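Local coordinates for protein ABC transporter permease (Klebsiella pneumoniae, PDB 5NUP) that probably maintains outer-membrane lipid asymmetry by helping to remove misplaced phospholipids from the outer leaflet, in complex with the porin OmpK36, at residues 21-25 with 193-198; 24-28 with 134-138; 65-69 with 84-88; 71-75 with 116-121. The contacts are given in a common frame with arbitrary orientation. Residue numbers count along the deposited sequence, not the author numbering.

How the contacts relate
A predominantly helical protein illustrates how contacts at very different chain separations can gather into two clusters. Contacts 1 and 2 share M24 and F25 on helix 18-35, with centres about 9 Å apart, and join that helix to helix 194-209 and to the small hairpin. Contacts 3 and 4 share helix 65-74, with centres about 12 Å apart; V68 and H84 of contact 3 touch H116 and Y72 of contact 4. Contacts 1 and 3 lie on opposite sides of the chain's centre, their own centres about 34 Å apart. The 65-69/84-88 contact is the one beside the porin: F85 touches OmpK36, and its side chain lies about 4 Å from a bound C8E detergent.

Contact 1 (21-25 with 193-198); sequences NRTMF and DPYILM
Two helices cross almost at right angles here, and the fit is made by rings settling between side chains rather than by close backbones. Residues 21-25 are a turn of helix 18-35, and 193-198 cover the beginning of helix 194-209; the short axes pass 10.7 Å apart at a crossing angle of 99°. The closest CA atoms belong to R22 and Y195, at 6.7 Å. Y195 (chi1 169°, t) is the main bump: its ring fills the hollow between R22 and F25, with R22 CG over one face, 3.7 Å from the ring centroid, and F25 CB at the edge, 3.9 Å from Y195 CD1. F25 (chi1 168°, t) returns the fit by sliding its ring beneath the start of the partner helix. Y195 CA sits over that ring, 4.2 Å from its centroid, while F25 CZ comes within 4.1 Å of P194 CB and F25 CD2 within 4.0 Å of M198 CE. At the tip of the tyrosine, D15 accepts its main hydrogen bond, and N21 ND2 adds a weak one to Y195 OH at 3.4 Å. R22 reaches over the tyrosine so that R22 NH1 makes a salt bridge to D193 OD2, 2.5 Å away; E18 holds the same guanidinium. The result is typical of orthogonal helix-helix packing, here joining helices near the two ends of the modelled MlaA chain.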
loop_
_atom_site.group_PDB
_atom_site.type_symbol
_atom_site.label_atom_id
_atom_site.label_comp_id
_atom_site.label_asym_id
_atom_site.label_seq_id
_atom_site.Cartn_x
_atom_site.Cartn_y
_atom_site.Cartn_z
ATOM N N ASN F 21 -51.685 15.348 52.234
ATOM C CA ASN F 21 -50.464 14.628 51.876
ATOM C C ASN F 21 -50.259 13.389 52.735
ATOM O O ASN F 21 -49.983 12.304 52.208
ATOM C CB ASN F 21 -49.259 15.553 51.975
ATOM C CG ASN F 21 -49.342 16.680 51.000
ATOM O OD1 ASN F 21 -50.043 16.573 49.993
ATOM N ND2 ASN F 21 -48.620 17.761 51.268
ATOM N N ARG F 22 -50.389 13.515 54.062
ATOM C CA ARG F 22 -50.151 12.348 54.908
ATOM C C ARG F 22 -51.158 11.249 54.645
ATOM O O ARG F 22 -50.864 10.071 54.896
ATOM C CB ARG F 22 -50.171 12.694 56.382
ATOM C CG ARG F 22 -48.842 13.097 56.920
ATOM C CD ARG F 22 -49.025 13.577 58.324
ATOM N NE ARG F 22 -47.842 13.356 59.144
ATOM C CZ ARG F 22 -47.120 14.327 59.688
ATOM N NH1 ARG F 22 -46.066 14.030 60.429
ATOM N NH2 ARG F 22 -47.453 15.594 59.492
ATOM N N THR F 23 -52.332 11.611 54.126
ATOM C CA THR F 23 -53.314 10.601 53.761
ATOM C C THR F 23 -52.845 9.800 52.552
ATOM O O THR F 23 -52.914 8.565 52.565
ATOM C CB THR F 23 -54.664 11.274 53.481
ATOM O OG1 THR F 23 -55.343 11.538 54.716
ATOM C CG2 THR F 23 -55.547 10.414 52.569
ATOM N N MET F 24 -52.320 10.475 51.514
ATOM C CA MET F 24 -51.789 9.727 50.375
ATOM C C MET F 24 -50.516 8.971 50.732
ATOM O O MET F 24 -50.289 7.877 50.208
ATOM C CB MET F 24 -51.509 10.620 49.166
ATOM C CG MET F 24 -52.673 11.432 48.660
ATOM S SD MET F 24 -54.309 10.750 48.918
ATOM C CE MET F 24 -54.261 9.145 48.155
ATOM N N PHE F 25 -49.691 9.503 51.636
ATOM C CA PHE F 25 -48.444 8.817 51.923
ATOM C C PHE F 25 -48.700 7.500 52.620
ATOM O O PHE F 25 -48.058 6.492 52.302
ATOM C CB PHE F 25 -47.517 9.675 52.781
ATOM C CG PHE F 25 -46.342 8.891 53.332
ATOM C CD1 PHE F 25 -46.407 8.242 54.564
ATOM C CD2 PHE F 25 -45.172 8.764 52.582
ATOM C CE1 PHE F 25 -45.311 7.499 55.047
ATOM C CE2 PHE F 25 -44.088 8.042 53.051
ATOM C CZ PHE F 25 -44.151 7.404 54.283
ATOM N N ASP F 193 -42.128 9.301 62.483
ATOM C CA ASP F 193 -42.701 10.123 61.418
ATOM C C ASP F 193 -42.041 9.867 60.061
ATOM O O ASP F 193 -41.183 10.639 59.610
ATOM C CB ASP F 193 -42.633 11.598 61.829
ATOM C CG ASP F 193 -43.727 12.429 61.194
ATOM O OD1 ASP F 193 -44.502 11.882 60.381
ATOM O OD2 ASP F 193 -43.880 13.608 61.590
ATOM N N PRO F 194 -42.435 8.793 59.375
ATOM C CA PRO F 194 -41.832 8.475 58.078
ATOM C C PRO F 194 -42.350 9.351 56.953
ATOM O O PRO F 194 -41.936 9.163 55.803
ATOM C CB PRO F 194 -42.239 7.005 57.862
ATOM C CG PRO F 194 -42.717 6.519 59.222
ATOM C CD PRO F 194 -43.346 7.728 59.826
ATOM N N TYR F 195 -43.290 10.257 57.246
ATOM C CA TYR F 195 -43.706 11.255 56.265
ATOM C C TYR F 195 -42.720 12.411 56.230
ATOM O O TYR F 195 -42.445 12.970 55.159
ATOM C CB TYR F 195 -45.116 11.777 56.574
ATOM C CG TYR F 195 -45.500 13.002 55.759
ATOM C CD1 TYR F 195 -46.066 12.876 54.494
ATOM C CD2 TYR F 195 -45.289 14.285 56.251
ATOM C CE1 TYR F 195 -46.414 14.000 53.739
ATOM C CE2 TYR F 195 -45.627 15.414 55.502
ATOM C CZ TYR F 195 -46.190 15.268 54.251
ATOM O OH TYR F 195 -46.527 16.394 53.525
ATOM N N ILE F 196 -42.199 12.786 57.402
ATOM C CA ILE F 196 -41.275 13.910 57.501
ATOM C C ILE F 196 -39.953 13.608 56.806
ATOM O O ILE F 196 -39.384 14.475 56.133
ATOM C CB ILE F 196 -41.055 14.294 58.974
ATOM C CG1 ILE F 196 -42.304 14.986 59.503
ATOM C CG2 ILE F 196 -39.803 15.158 59.129
ATOM C CD1 ILE F 196 -42.947 15.919 58.529
ATOM N N LEU F 197 -39.440 12.386 56.958
ATOM C CA LEU F 197 -38.172 12.056 56.316
ATOM C C LEU F 197 -38.313 12.089 54.808
ATOM O O LEU F 197 -37.507 12.716 54.115
ATOM C CB LEU F 197 -37.702 10.679 56.769
ATOM C CG LEU F 197 -37.183 10.730 58.197
ATOM C CD1 LEU F 197 -36.803 9.338 58.643
ATOM C CD2 LEU F 197 -36.021 11.695 58.324
ATOM N N MET F 198 -39.368 11.468 54.297
ATOM C CA MET F 198 -39.596 11.462 52.869
ATOM C C MET F 198 -39.801 12.871 52.333
ATOM O O MET F 198 -39.433 13.160 51.186
ATOM C CB MET F 198 -40.757 10.517 52.564
ATOM C CG MET F 198 -41.258 10.616 51.173
ATOM S SD MET F 198 -42.438 11.922 50.822
ATOM C CE MET F 198 -43.407 10.947 49.694
#

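Contact 2 (24-28 with 134-138); sequences MFNFN and QLPFY
F27 (chi1 175°, t) points the edge of its ring at the face of F137, a T-shaped stack with centroids 5.0 Å apart, planes at 88° and the two CZ atoms of F27 and F137 at 3.4 Å. It marks the outer end of a helix-on-hairpin contact: residues 24-28 lie within helix 18-35, whereas segment 134-138 runs from strand 133-135 into the turn that leads to the antiparallel strand 139-141. P136 (phi/psi -70/134) and F137 (75/-26) have the angles of a type II turn at its central positions, F137 taking the positive phi. M24 and P136 are nearest in register, their CA atoms 5.3 Å apart. M24 lies along the proline, M24 CE 3.3 Å from P136 CB, while its CB packs 3.7 Å from Q134 CG; F27 CD2 reaches the same P136 CB at 3.9 Å, so methionine and phenylalanine both close on the proline ring. V32, one turn further along the helix, also meets F27 and F137. The F25 ring leads off to pack on P194, Y195 and M198 of helix 194-209. The polar centre is N28 (chi1 -72°, m; chi2 -38°), whose side-chain amide lies against the turn and serves its backbone as both donor and acceptor: N28 ND2 gives a hydrogen bond to L135 O at 2.8 Å, and N28 OD1 receives one from F137 N at 2.7 Å.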
loop_
_atom_site.group_PDB
_atom_site.type_symbol
_atom_site.label_atom_id
_atom_site.label_comp_id
_atom_site.label_asym_id
_atom_site.label_seq_id
_atom_site.Cartn_x
_atom_site.Cartn_y
_atom_site.Cartn_z
ATOM N N MET F 24 -52.320 10.475 51.514
ATOM C CA MET F 24 -51.789 9.727 50.375
ATOM C C MET F 24 -50.516 8.971 50.732
ATOM O O MET F 24 -50.289 7.877 50.208
ATOM C CB MET F 24 -51.509 10.620 49.166
ATOM C CG MET F 24 -52.673 11.432 48.660
ATOM S SD MET F 24 -54.309 10.750 48.918
ATOM C CE MET F 24 -54.261 9.145 48.155
ATOM N N PHE F 25 -49.691 9.503 51.636
ATOM C CA PHE F 25 -48.444 8.817 51.923
ATOM C C PHE F 25 -48.700 7.500 52.620
ATOM O O PHE F 25 -48.058 6.492 52.302
ATOM C CB PHE F 25 -47.517 9.675 52.781
ATOM C CG PHE F 25 -46.342 8.891 53.332
ATOM C CD1 PHE F 25 -46.407 8.242 54.564
ATOM C CD2 PHE F 25 -45.172 8.764 52.582
ATOM C CE1 PHE F 25 -45.311 7.499 55.047
ATOM C CE2 PHE F 25 -44.088 8.042 53.051
ATOM C CZ PHE F 25 -44.151 7.404 54.283
ATOM N N ASN F 26 -49.654 7.485 53.543
ATOM C CA ASN F 26 -49.978 6.237 54.212
ATOM C C ASN F 26 -50.554 5.226 53.233
ATOM O O ASN F 26 -50.362 4.011 53.395
ATOM C CB ASN F 26 -50.957 6.495 55.360
ATOM C CG ASN F 26 -50.687 5.620 56.558
ATOM O OD1 ASN F 26 -49.546 5.524 57.018
ATOM N ND2 ASN F 26 -51.722 4.940 57.042
ATOM N N PHE F 27 -51.241 5.701 52.200
ATOM C CA PHE F 27 -51.640 4.801 51.135
ATOM C C PHE F 27 -50.432 4.290 50.359
ATOM O O PHE F 27 -50.359 3.100 50.027
ATOM C CB PHE F 27 -52.627 5.495 50.206
ATOM C CG PHE F 27 -52.985 4.679 49.023
ATOM C CD1 PHE F 27 -53.835 3.596 49.155
ATOM C CD2 PHE F 27 -52.484 4.990 47.781
ATOM C CE1 PHE F 27 -54.170 2.836 48.080
ATOM C CE2 PHE F 27 -52.824 4.239 46.692
ATOM C CZ PHE F 27 -53.668 3.153 46.845
ATOM N N ASN F 28 -49.458 5.163 50.086
ATOM C CA ASN F 28 -48.296 4.721 49.320
ATOM C C ASN F 28 -47.372 3.848 50.154
ATOM O O ASN F 28 -46.749 2.924 49.622
ATOM C CB ASN F 28 -47.504 5.905 48.780
ATOM C CG ASN F 28 -48.220 6.619 47.659
ATOM O OD1 ASN F 28 -48.867 5.992 46.822
ATOM N ND2 ASN F 28 -48.030 7.940 47.583
ATOM N N GLN F 134 -48.722 15.391 47.398
ATOM C CA GLN F 134 -48.288 14.007 47.453
ATOM C C GLN F 134 -49.278 13.176 46.660
ATOM O O GLN F 134 -50.476 13.187 46.955
ATOM C CB GLN F 134 -48.195 13.494 48.883
ATOM C CG GLN F 134 -48.081 12.010 48.902
ATOM C CD GLN F 134 -46.691 11.636 49.268
ATOM O OE1 GLN F 134 -45.926 12.500 49.686
ATOM N NE2 GLN F 134 -46.311 10.390 49.023
ATOM N N LEU F 135 -48.804 12.495 45.715
ATOM C CA LEU F 135 -49.875 11.863 44.979
ATOM C C LEU F 135 -49.944 10.375 45.303
ATOM O O LEU F 135 -48.932 9.754 45.656
ATOM C CB LEU F 135 -49.682 12.024 43.467
ATOM C CG LEU F 135 -49.885 13.331 42.702
ATOM C CD1 LEU F 135 -51.356 13.701 42.670
ATOM C CD2 LEU F 135 -49.073 14.425 43.288
ATOM N N PRO F 136 -51.134 9.786 45.216
ATOM C CA PRO F 136 -51.234 8.327 45.341
ATOM C C PRO F 136 -50.615 7.671 44.114
ATOM O O PRO F 136 -50.867 8.093 42.984
ATOM C CB PRO F 136 -52.743 8.079 45.422
ATOM C CG PRO F 136 -53.362 9.284 44.782
ATOM C CD PRO F 136 -52.463 10.427 45.165
ATOM N N PHE F 137 -49.786 6.652 44.356
ATOM C CA PHE F 137 -49.071 5.888 43.333
ATOM C C PHE F 137 -47.887 6.648 42.736
ATOM O O PHE F 137 -46.927 6.027 42.277
ATOM C CB PHE F 137 -50.011 5.445 42.200
ATOM C CG PHE F 137 -51.179 4.593 42.656
ATOM C CD1 PHE F 137 -52.480 5.100 42.636
ATOM C CD2 PHE F 137 -50.981 3.295 43.123
ATOM C CE1 PHE F 137 -53.563 4.331 43.056
ATOM C CE2 PHE F 137 -52.069 2.520 43.548
ATOM C CZ PHE F 137 -53.357 3.042 43.506
ATOM N N TYR F 138 -47.914 7.974 42.745
ATOM C CA TYR F 138 -46.809 8.751 42.163
ATOM C C TYR F 138 -45.710 8.994 43.195
ATOM O O TYR F 138 -44.578 8.536 43.037
ATOM C CB TYR F 138 -47.336 10.060 41.579
ATOM C CG TYR F 138 -46.348 10.811 40.734
ATOM C CD1 TYR F 138 -45.416 11.663 41.320
ATOM C CD2 TYR F 138 -46.359 10.703 39.351
ATOM C CE1 TYR F 138 -44.500 12.386 40.542
ATOM C CE2 TYR F 138 -45.454 11.415 38.565
ATOM C CZ TYR F 138 -44.523 12.261 39.164
ATOM O OH TYR F 138 -43.616 12.973 38.398
#

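Contact 3 (65-69 with 84-88)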
loop_
_atom_site.group_PDB
_atom_site.type_symbol
_atom_site.label_atom_id
_atom_site.label_comp_id
_atom_site.label_asym_id
_atom_site.label_seq_id
_atom_site.Cartn_x
_atom_site.Cartn_y
_atom_site.Cartn_z
ATOM N N GLU F 65 -30.359 13.245 28.458
ATOM C CA GLU F 65 -29.118 14.024 28.397
ATOM C C GLU F 65 -29.149 15.175 27.391
ATOM O O GLU F 65 -28.492 16.191 27.641
ATOM C CB GLU F 65 -27.899 13.133 28.131
ATOM C CG GLU F 65 -27.800 11.954 29.061
ATOM C CD GLU F 65 -26.886 12.263 30.232
ATOM O OE1 GLU F 65 -26.393 13.404 30.271
ATOM O OE2 GLU F 65 -26.673 11.400 31.118
ATOM N N PRO F 66 -29.901 15.101 26.284
ATOM C CA PRO F 66 -30.115 16.329 25.495
ATOM C C PRO F 66 -30.796 17.428 26.286
ATOM O O PRO F 66 -30.476 18.618 26.115
ATOM C CB PRO F 66 -31.000 15.864 24.335
ATOM C CG PRO F 66 -30.729 14.416 24.200
ATOM C CD PRO F 66 -30.300 13.891 25.541
ATOM N N ALA F 67 -31.725 17.056 27.171
ATOM C CA ALA F 67 -32.402 18.066 27.971
ATOM C C ALA F 67 -31.488 18.623 29.056
ATOM O O ALA F 67 -31.488 19.831 29.306
ATOM C CB ALA F 67 -33.675 17.481 28.578
ATOM N N VAL F 68 -30.678 17.769 29.686
ATOM C CA VAL F 68 -29.725 18.246 30.686
ATOM C C VAL F 68 -28.781 19.287 30.091
ATOM O O VAL F 68 -28.369 20.228 30.779
ATOM C CB VAL F 68 -28.971 17.063 31.314
ATOM C CG1 VAL F 68 -28.014 17.545 32.374
ATOM C CG2 VAL F 68 -29.962 16.131 31.930
ATOM N N MET F 69 -28.360 19.104 28.838
ATOM C CA MET F 69 -27.519 20.132 28.241
ATOM C C MET F 69 -28.319 21.402 28.016
ATOM O O MET F 69 -27.900 22.488 28.433
ATOM C CB MET F 69 -26.873 19.676 26.935
ATOM C CG MET F 69 -27.515 20.217 25.666
ATOM S SD MET F 69 -26.609 19.769 24.204
ATOM C CE MET F 69 -27.730 20.426 22.980
ATOM N N HIS F 84 -22.757 16.864 28.983
ATOM C CA HIS F 84 -23.902 16.017 28.728
ATOM C C HIS F 84 -24.203 15.901 27.239
ATOM O O HIS F 84 -24.760 14.884 26.809
ATOM C CB HIS F 84 -25.105 16.517 29.544
ATOM C CG HIS F 84 -24.907 16.376 31.025
ATOM N ND1 HIS F 84 -25.128 15.192 31.692
ATOM C CD2 HIS F 84 -24.488 17.260 31.964
ATOM C CE1 HIS F 84 -24.859 15.353 32.975
ATOM N NE2 HIS F 84 -24.471 16.599 33.168
ATOM N N PHE F 85 -23.737 16.844 26.424
ATOM C CA PHE F 85 -23.732 16.594 24.987
ATOM C C PHE F 85 -22.825 15.411 24.649
ATOM O O PHE F 85 -23.198 14.533 23.856
ATOM C CB PHE F 85 -23.300 17.831 24.200
ATOM C CG PHE F 85 -23.077 17.547 22.736
ATOM C CD1 PHE F 85 -21.829 17.138 22.274
ATOM C CD2 PHE F 85 -24.123 17.645 21.828
ATOM C CE1 PHE F 85 -21.640 16.843 20.956
ATOM C CE2 PHE F 85 -23.924 17.354 20.484
ATOM C CZ PHE F 85 -22.692 16.953 20.057
ATOM N N THR F 86 -21.608 15.400 25.209
ATOM C CA THR F 86 -20.674 14.322 24.907
ATOM C C THR F 86 -21.256 12.995 25.349
ATOM O O THR F 86 -21.130 11.983 24.651
ATOM C CB THR F 86 -19.326 14.558 25.600
ATOM O OG1 THR F 86 -18.822 15.866 25.269
ATOM C CG2 THR F 86 -18.312 13.501 25.178
ATOM N N ARG F 87 -21.935 12.995 26.495
ATOM C CA ARG F 87 -22.587 11.778 26.956
ATOM C C ARG F 87 -23.637 11.323 25.953
ATOM O O ARG F 87 -23.633 10.172 25.519
ATOM C CB ARG F 87 -23.207 12.003 28.342
ATOM C CG ARG F 87 -22.240 11.786 29.490
ATOM C CD ARG F 87 -22.974 11.539 30.775
ATOM N NE ARG F 87 -23.918 10.450 30.571
ATOM C CZ ARG F 87 -23.655 9.170 30.784
ATOM N NH1 ARG F 87 -22.458 8.781 31.204
ATOM N NH2 ARG F 87 -24.594 8.281 30.541
ATOM N N PHE F 88 -24.505 12.233 25.515
ATOM C CA PHE F 88 -25.550 11.817 24.592
ATOM C C PHE F 88 -24.962 11.298 23.286
ATOM O O PHE F 88 -25.420 10.283 22.750
ATOM C CB PHE F 88 -26.534 12.958 24.331
ATOM C CG PHE F 88 -27.583 12.600 23.345
ATOM C CD1 PHE F 88 -28.507 11.615 23.637
ATOM C CD2 PHE F 88 -27.612 13.204 22.106
ATOM C CE1 PHE F 88 -29.460 11.250 22.695
ATOM C CE2 PHE F 88 -28.551 12.855 21.169
ATOM C CZ PHE F 88 -29.484 11.879 21.465
#
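A single buried carboxylate is divided between two basic side chains: E65 OE1 accepts a hydrogen bond from H84 ND1 at 2.6 Å, while E65 OE2 forms a salt bridge with R87 NE at 3.0 Å, through a weak hydrogen bond. The two segments belong to an antiparallel helical hairpin, helix 65-74 followed by helix 78-93, with short axes 8.3 Å apart at 163°. H84 and R87, one turn apart, thus meet the glutamate at the first turn of the opposing helix. Apolar groups pack around them. V68 CG1 sits over the H84 ring, 3.5 Å from its centroid, P66 CG lies 3.6 Å from that of F88, and M69 SD makes an edge-on Met-aromatic contact with F85. F85 also touches OmpK36 and a C8E molecule, which places this hairpin at the porin interface. R87 has its stronger partner in D101, so the arginine bridges two acids, and E65 most plausibly carries its negative charge although it is buried.

Contact 4 (71-75 with 116-121); sequences NYFLQ and HRFGST
The C-terminal turn of helix 65-74 packs on the N-terminus of helix 118-124, with R117 at the N-cap position. D152, outside the two segments, accepts from F118 N there and also binds N71 ND2 and R117. H116 and R117 are extended, 118-121 helical, and Q75 is the first residue to leave its helix. The register runs N71 to R117 (CA atoms 5.7 Å apart) and Q75 to T121 (5.9 Å). N71 (chi1 -75°, m; chi2 -66°) tucks against the partner's first turn, its OD1 3.2 Å from F118 CD2 at the ring edge. The CA-to-CB bond of R117 (m) is directed away overall, and its guanidinium bonds to D149 O and D152. Q75 (chi1 -57°, m; chi2 -170°, t) stretches out until Q75 OE1 lies 3.4 Å from T121 CG2. Y72, its chi1 of -96° lying between wells, sets its ring beside H116 (chi1 -75°, m): planes at 23° but slid apart, centroids 5.0 Å distant, Y72 OH over the imidazole face; H116 NE2 bonds to G212 O. L74 touches F118 loosely at the surface. T121, in its p rotamer, places T121 CG2 3.3 Å from N71 CB, the closest carbon-to-carbon approach of the contact.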
loop_
_atom_site.group_PDB
_atom_site.type_symbol
_atom_site.label_atom_id
_atom_site.label_comp_id
_atom_site.label_asym_id
_atom_site.label_seq_id
_atom_site.Cartn_x
_atom_site.Cartn_y
_atom_site.Cartn_z
ATOM N N ASN F 71 -30.610 22.792 29.375
ATOM C CA ASN F 71 -30.852 23.576 30.580
ATOM C C ASN F 71 -29.576 24.003 31.290
ATOM O O ASN F 71 -29.563 25.060 31.929
ATOM C CB ASN F 71 -31.737 22.799 31.571
ATOM C CG ASN F 71 -33.192 22.755 31.140
ATOM O OD1 ASN F 71 -33.868 23.777 31.095
ATOM N ND2 ASN F 71 -33.697 21.543 30.872
ATOM N N TYR F 72 -28.479 23.264 31.140
ATOM C CA TYR F 72 -27.226 23.769 31.685
ATOM C C TYR F 72 -26.775 25.002 30.929
ATOM O O TYR F 72 -26.132 25.883 31.510
ATOM C CB TYR F 72 -26.145 22.692 31.652
ATOM C CG TYR F 72 -25.991 21.939 32.951
ATOM C CD1 TYR F 72 -25.726 22.611 34.141
ATOM C CD2 TYR F 72 -26.081 20.555 32.986
ATOM C CE1 TYR F 72 -25.572 21.922 35.333
ATOM C CE2 TYR F 72 -25.928 19.861 34.171
ATOM C CZ TYR F 72 -25.673 20.548 35.337
ATOM O OH TYR F 72 -25.519 19.839 36.505
ATOM N N PHE F 73 -27.086 25.070 29.633
ATOM C CA PHE F 73 -26.898 26.310 28.882
ATOM C C PHE F 73 -27.749 27.428 29.461
ATOM O O PHE F 73 -27.271 28.548 29.671
ATOM C CB PHE F 73 -27.243 26.101 27.409
ATOM C CG PHE F 73 -26.200 25.358 26.660
ATOM C CD1 PHE F 73 -24.869 25.418 27.055
ATOM C CD2 PHE F 73 -26.547 24.587 25.568
ATOM C CE1 PHE F 73 -23.910 24.725 26.373
ATOM C CE2 PHE F 73 -25.597 23.889 24.882
ATOM C CZ PHE F 73 -24.266 23.962 25.280
ATOM N N LEU F 74 -29.015 27.128 29.743
ATOM C CA LEU F 74 -29.916 28.144 30.265
ATOM C C LEU F 74 -29.491 28.618 31.649
ATOM O O LEU F 74 -29.906 29.695 32.079
ATOM C CB LEU F 74 -31.341 27.603 30.294
ATOM C CG LEU F 74 -31.992 27.302 28.948
ATOM C CD1 LEU F 74 -33.328 26.613 29.165
ATOM C CD2 LEU F 74 -32.165 28.578 28.146
ATOM N N GLN F 75 -28.712 27.821 32.382
ATOM C CA GLN F 75 -28.212 28.222 33.696
ATOM C C GLN F 75 -26.847 28.869 33.687
ATOM O O GLN F 75 -26.237 28.947 34.755
ATOM C CB GLN F 75 -28.114 27.045 34.655
ATOM C CG GLN F 75 -29.342 26.256 34.908
ATOM C CD GLN F 75 -29.092 25.311 36.046
ATOM O OE1 GLN F 75 -29.963 24.540 36.439
ATOM N NE2 GLN F 75 -27.876 25.367 36.592
ATOM N N HIS F 116 -30.135 17.483 35.635
ATOM C CA HIS F 116 -30.505 18.857 35.966
ATOM C C HIS F 116 -31.391 19.322 34.814
ATOM O O HIS F 116 -30.906 19.506 33.695
ATOM C CB HIS F 116 -29.284 19.769 36.105
ATOM C CG HIS F 116 -28.511 19.571 37.367
ATOM N ND1 HIS F 116 -28.154 18.323 37.832
ATOM C CD2 HIS F 116 -28.009 20.458 38.256
ATOM C CE1 HIS F 116 -27.469 18.450 38.955
ATOM N NE2 HIS F 116 -27.364 19.736 39.232
ATOM N N ARG F 117 -32.682 19.493 35.073
ATOM C CA ARG F 117 -33.612 19.883 34.016
ATOM C C ARG F 117 -34.341 21.175 34.345
ATOM O O ARG F 117 -33.843 21.988 35.132
ATOM C CB ARG F 117 -34.590 18.741 33.744
ATOM C CG ARG F 117 -33.833 17.510 33.338
ATOM C CD ARG F 117 -34.696 16.341 32.941
ATOM N NE ARG F 117 -35.984 16.696 32.363
ATOM C CZ ARG F 117 -36.973 15.815 32.225
ATOM N NH1 ARG F 117 -38.141 16.182 31.730
ATOM N NH2 ARG F 117 -36.799 14.562 32.606
ATOM N N PHE F 118 -35.494 21.403 33.710
ATOM C CA PHE F 118 -36.032 22.752 33.717
ATOM C C PHE F 118 -36.513 23.148 35.104
ATOM O O PHE F 118 -36.482 24.335 35.448
ATOM C CB PHE F 118 -37.163 22.909 32.703
ATOM C CG PHE F 118 -37.480 24.347 32.404
ATOM C CD1 PHE F 118 -38.802 24.778 32.352
ATOM C CD2 PHE F 118 -36.456 25.276 32.194
ATOM C CE1 PHE F 118 -39.099 26.121 32.102
ATOM C CE2 PHE F 118 -36.739 26.597 31.934
ATOM C CZ PHE F 118 -38.056 27.026 31.878
ATOM N N GLY F 119 -36.931 22.182 35.920
ATOM C CA GLY F 119 -37.143 22.490 37.321
ATOM C C GLY F 119 -35.887 23.040 37.970
ATOM O O GLY F 119 -35.922 24.056 38.669
ATOM N N SER F 120 -34.752 22.395 37.710
ATOM C CA SER F 120 -33.479 22.861 38.247
ATOM C C SER F 120 -33.202 24.308 37.874
ATOM O O SER F 120 -32.754 25.097 38.710
ATOM C CB SER F 120 -32.350 21.967 37.746
ATOM O OG SER F 120 -31.259 22.038 38.631
ATOM N N THR F 121 -33.371 24.652 36.595
ATOM C CA THR F 121 -33.074 26.015 36.163
ATOM C C THR F 121 -34.105 27.002 36.709
ATOM O O THR F 121 -33.743 28.101 37.150
ATOM C CB THR F 121 -32.949 26.066 34.637
ATOM O OG1 THR F 121 -34.224 26.314 34.035
ATOM C CG2 THR F 121 -32.421 24.751 34.144
#